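Local coordinates for organic hydroperoxide resistance protein (Legionella pneumophila, PDB 6MJN), which probably reduces organic hydroperoxides to alcohols with a reactive cysteine pair, as a homodimeric thiol peroxidase of the OsmC/Ohr family, at the interface of chains A and B. Numbering follows the deposited sequence. Chains: chain A/B, Organic hydroperoxide resistance protein.

Contact 1: the interface of chains A and B. Residues chain A 101, 133-134, 137-138; chain B 132-134.
With CG anti to its own carbonyl carbon and beside the backbone N (chi1 -64°), the side chain of A:Asn137 reaches across to the backbone of B:Ala133, while A:Val138 has CG1 anti to the backbone N (chi1 170°), which leaves CG2 beside that N, turned towards the methyl of the same alanine. The patch belongs to the dimer interface, where the C-terminal turns of the short helices 129-134 of both subunits meet around the two-fold axis, and the loop following the helix in chain A closes over B:Ala133. The carboxamide nitrogen ND2 of A:Asn137 donates a hydrogen bond to the backbone O of B:Ala133 at 3.0 Å. That oxygen sits close to the plane of the asparagine amide, so the N-H points well at it, but the donor stands above the carbonyl plane of B:Ala133 and misses its lone-pair directions. CB of A:Asn137 also packs against the oxygen, and the amide carbon CG of A:Asn137 approaches the backbone O of B:Asn132 at 3.6 Å; the asparagine thus lies over the end of the partner helix.

Below this polar grip the contact is apolar. CB of B:Ala133 packs against aliphatic groups of chain A, meeting CG2 of A:Val138 at 3.6 Å and CG2 of A:Ile134 at 4.1 Å. A:Leu101, from strand 99-110, borders the same alanine at longer range. With just a methyl at B:Ala133, the helix ends approach closely, the carbonyl of each Ala133 facing CA of the partner's Ile134. The two isoleucines behave alike: each uses its CG2 branch towards the partner alanine, and CG2 of B:Ile134 lies 4.0 Å from CB of A:Ala133. CA of B:Ile134 rests against the carbonyl of A:Ala133, 3.3 Å from its backbone O.

Contact 2: the interface of chains A and B. Residues chain A 13, 15, 29, 31, 33-34; chain B 51, 55.
Residue B:Gln55 lies in helix 53-76 with regular helical backbone angles (phi -65°, psi -42°), and from there its side chain crosses to the A:Thr29, A:Asp31 and A:Leu33 segment, where strand 26-29 runs out into a loop. Beyond CG the glutamine is extended, and this reach brings its amide among side chains of chain A. The side chains of B:Gln55 and A:Asp31 come from opposite directions, bringing NE2 of B:Gln55 3.1 Å from OD2 and 3.2 Å from OD1 of A:Asp31. Both hydrogen bonds are weak and bent, with the amide and carboxylate planes steeply inclined to each other. A further weak bond from NE2 goes to the hydroxyl OG1 of A:Thr15.

The carboxylate is set in place by its own chain. OD1 of A:Asp31 accepts from the hydroxyl OG1 of A:Thr29 at 2.8 Å, nearly along the C-O axis, and from the backbone N of A:Leu33, which comes from above the carboxylate plane. On the other end of the glutamine amide, OE1 of B:Gln55 takes a hydrogen bond from OG1 of B:Thr51 at 2.7 Å, in the carbonyl plane and on a lone pair; this bond would limit rotation of the amide and favours NE2 turned towards the aspartate.

Hydroxyls and methyls border the glutamine stem. OG1 of A:Thr15 is 3.4 Å from CG of B:Gln55, and the phenol OH of A:Tyr13 is also near that carbon. CG2 of A:Thr29 meets the amide carbon CD of B:Gln55 at 3.7 Å, and both threonines cross the glutamine at about a right angle. A:Leu34 covers B:Thr51 and the glutamine backbone. CD2 of A:Leu34 lies 3.7 Å from the backbone O of B:Gln55.

Contact 1: the interface of chains A and B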
loop_
_atom_site.group_PDB
_atom_site.type_symbol
_atom_site.label_atom_id
_atom_site.label_comp_id
_atom_site.label_asym_id
_atom_site.label_seq_id
_atom_site.Cartn_x
_atom_site.Cartn_y
_atom_site.Cartn_z
ATOM N N LEU A 101 9.317 -0.623 -6.608
ATOM C CA LEU A 101 8.065 -1.223 -7.055
ATOM C C LEU A 101 7.749 -0.888 -8.511
ATOM O O LEU A 101 8.045 0.204 -9.002
ATOM C CB LEU A 101 6.885 -0.766 -6.180
ATOM C CG LEU A 101 6.902 -1.113 -4.689
ATOM C CD1 LEU A 101 5.745 -0.410 -3.982
ATOM C CD2 LEU A 101 6.819 -2.618 -4.460
ATOM N N ALA A 133 -0.604 8.825 -5.072
ATOM C CA ALA A 133 0.549 8.691 -4.186
ATOM C C ALA A 133 1.830 8.322 -4.941
ATOM O O ALA A 133 2.908 8.780 -4.584
ATOM C CB ALA A 133 0.269 7.646 -3.103
ATOM N N ILE A 134 1.747 7.439 -5.936
ATOM C CA ILE A 134 2.953 6.897 -6.544
ATOM C C ILE A 134 3.268 7.584 -7.863
ATOM O O ILE A 134 4.206 7.181 -8.556
ATOM C CB ILE A 134 2.848 5.375 -6.727
ATOM C CG1 ILE A 134 1.764 5.037 -7.756
ATOM C CG2 ILE A 134 2.580 4.739 -5.384
ATOM C CD1 ILE A 134 1.574 3.516 -7.877
ATOM N N ASN A 137 6.803 8.132 -9.866
ATOM C CA ASN A 137 7.892 7.359 -9.273
ATOM C C ASN A 137 7.799 5.887 -9.602
ATOM O O ASN A 137 8.802 5.165 -9.513
ATOM C CB ASN A 137 7.873 7.463 -7.741
ATOM C CG ASN A 137 8.121 8.870 -7.256
ATOM O OD1 ASN A 137 8.998 9.549 -7.750
ATOM N ND2 ASN A 137 7.304 9.322 -6.306
ATOM N N VAL A 138 6.598 5.427 -9.887
ATOM C CA VAL A 138 6.319 4.018 -10.095
ATOM C C VAL A 138 5.727 3.898 -11.479
ATOM O O VAL A 138 4.770 4.608 -11.811
ATOM C CB VAL A 138 5.372 3.457 -9.019
ATOM C CG1 VAL A 138 4.894 2.055 -9.402
ATOM C CG2 VAL A 138 6.067 3.445 -7.660
ATOM N N ASN B 132 10.172 5.473 -1.366
ATOM C CA ASN B 132 10.621 5.893 -2.686
ATOM C C ASN B 132 9.455 6.015 -3.643
ATOM O O ASN B 132 9.452 6.903 -4.506
ATOM C CB ASN B 132 11.683 4.920 -3.216
ATOM C CG ASN B 132 13.001 5.086 -2.500
ATOM O OD1 ASN B 132 13.409 6.215 -2.194
ATOM N ND2 ASN B 132 13.667 3.975 -2.212
ATOM N N ALA B 133 8.435 5.168 -3.476
ATOM C CA ALA B 133 7.291 5.214 -4.378
ATOM C C ALA B 133 6.481 6.495 -4.221
ATOM O O ALA B 133 5.830 6.926 -5.179
ATOM C CB ALA B 133 6.378 4.004 -4.139
ATOM N N ILE B 134 6.505 7.127 -3.047
ATOM C CA ILE B 134 5.641 8.278 -2.804
ATOM C C ILE B 134 6.428 9.576 -2.662
ATOM O O ILE B 134 5.832 10.612 -2.371
ATOM C CB ILE B 134 4.734 8.045 -1.589
ATOM C CG1 ILE B 134 5.564 8.022 -0.283
ATOM C CG2 ILE B 134 3.950 6.744 -1.791
ATOM C CD1 ILE B 134 4.746 7.706 1.019
#

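Contact 2: the interface of chains A and B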
loop_
_atom_site.group_PDB
_atom_site.type_symbol
_atom_site.label_atom_id
_atom_site.label_comp_id
_atom_site.label_asym_id
_atom_site.label_seq_id
_atom_site.Cartn_x
_atom_site.Cartn_y
_atom_site.Cartn_z
ATOM N N TYR A 13 -10.583 10.481 6.990
ATOM C CA TYR A 13 -10.452 9.195 7.659
ATOM C C TYR A 13 -8.992 9.020 8.037
ATOM O O TYR A 13 -8.108 9.370 7.250
ATOM C CB TYR A 13 -10.910 8.052 6.737
ATOM C CG TYR A 13 -10.636 6.657 7.260
ATOM C CD1 TYR A 13 -11.289 6.175 8.384
ATOM C CD2 TYR A 13 -9.741 5.816 6.614
ATOM C CE1 TYR A 13 -11.031 4.899 8.876
ATOM C CE2 TYR A 13 -9.470 4.540 7.097
ATOM C CZ TYR A 13 -10.133 4.084 8.224
ATOM O OH TYR A 13 -9.889 2.807 8.703
ATOM N N THR A 15 -6.195 6.167 10.065
ATOM C CA THR A 15 -5.994 4.849 10.633
ATOM C C THR A 15 -4.526 4.675 11.001
ATOM O O THR A 15 -3.650 5.312 10.422
ATOM C CB THR A 15 -6.449 3.741 9.666
ATOM O OG1 THR A 15 -6.327 2.467 10.314
ATOM C CG2 THR A 15 -5.626 3.750 8.392
ATOM N N THR A 29 -3.738 -3.094 12.833
ATOM C CA THR A 29 -4.305 -1.769 13.030
ATOM C C THR A 29 -4.794 -1.635 14.467
ATOM O O THR A 29 -5.134 -2.623 15.134
ATOM C CB THR A 29 -5.454 -1.495 12.053
ATOM O OG1 THR A 29 -6.474 -2.494 12.201
ATOM C CG2 THR A 29 -4.945 -1.479 10.598
ATOM N N ASP A 31 -7.490 -0.473 15.622
ATOM C CA ASP A 31 -8.870 -0.872 15.858
ATOM C C ASP A 31 -9.084 -2.374 15.709
ATOM O O ASP A 31 -10.209 -2.841 15.898
ATOM C CB ASP A 31 -9.830 -0.098 14.939
ATOM C CG ASP A 31 -9.612 -0.378 13.446
ATOM O OD1 ASP A 31 -8.786 -1.240 13.076
ATOM O OD2 ASP A 31 -10.295 0.280 12.632
ATOM N N LEU A 33 -9.141 -4.330 13.091
ATOM C CA LEU A 33 -9.793 -4.851 11.891
ATOM C C LEU A 33 -8.820 -5.584 10.969
ATOM O O LEU A 33 -9.248 -6.425 10.166
ATOM C CB LEU A 33 -10.477 -3.708 11.127
ATOM C CG LEU A 33 -11.725 -3.110 11.790
ATOM C CD1 LEU A 33 -12.283 -1.965 10.945
ATOM C CD2 LEU A 33 -12.777 -4.181 12.024
ATOM N N LEU A 34 -7.530 -5.276 11.062
ATOM C CA LEU A 34 -6.490 -5.913 10.259
ATOM C C LEU A 34 -5.412 -6.416 11.213
ATOM O O LEU A 34 -4.800 -5.618 11.931
ATOM C CB LEU A 34 -5.906 -4.925 9.241
ATOM C CG LEU A 34 -4.920 -5.427 8.181
ATOM C CD1 LEU A 34 -5.608 -6.438 7.247
ATOM C CD2 LEU A 34 -4.392 -4.259 7.373
ATOM N N THR B 51 -11.526 -4.413 6.857
ATOM C CA THR B 51 -10.442 -3.487 6.541
ATOM C C THR B 51 -10.741 -2.723 5.248
ATOM O O THR B 51 -11.806 -2.866 4.640
ATOM C CB THR B 51 -9.106 -4.227 6.463
ATOM O OG1 THR B 51 -8.025 -3.275 6.495
ATOM C CG2 THR B 51 -9.003 -5.028 5.190
ATOM N N GLN B 55 -5.998 1.155 5.478
ATOM C CA GLN B 55 -5.390 0.263 6.461
ATOM C C GLN B 55 -4.326 -0.613 5.821
ATOM O O GLN B 55 -3.266 -0.866 6.411
ATOM C CB GLN B 55 -6.469 -0.610 7.116
ATOM C CG GLN B 55 -7.361 0.180 8.053
ATOM C CD GLN B 55 -8.178 -0.688 8.998
ATOM O OE1 GLN B 55 -8.385 -1.889 8.769
ATOM N NE2 GLN B 55 -8.662 -0.071 10.061
#

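Contact 1 and contact 2 lie about 22 Å apart, measured between the centres of their C-alpha atoms, and have no residues in common. Contact 1 joins helices 129-134 and the loop that follows near the two-fold axis, whereas contact 2 sets helix 53-76 of chain B against the N-terminal strands and following loop of chain A. Symmetry repeats each with the chains exchanged, which fits the intertwined dimer typical of OsmC/Ohr proteins. Helix 53-76 carries one cysteine of the probable redox pair and the other directly precedes helix 129-134, so both contacts may bear on the active site, although the structure alone does not show this.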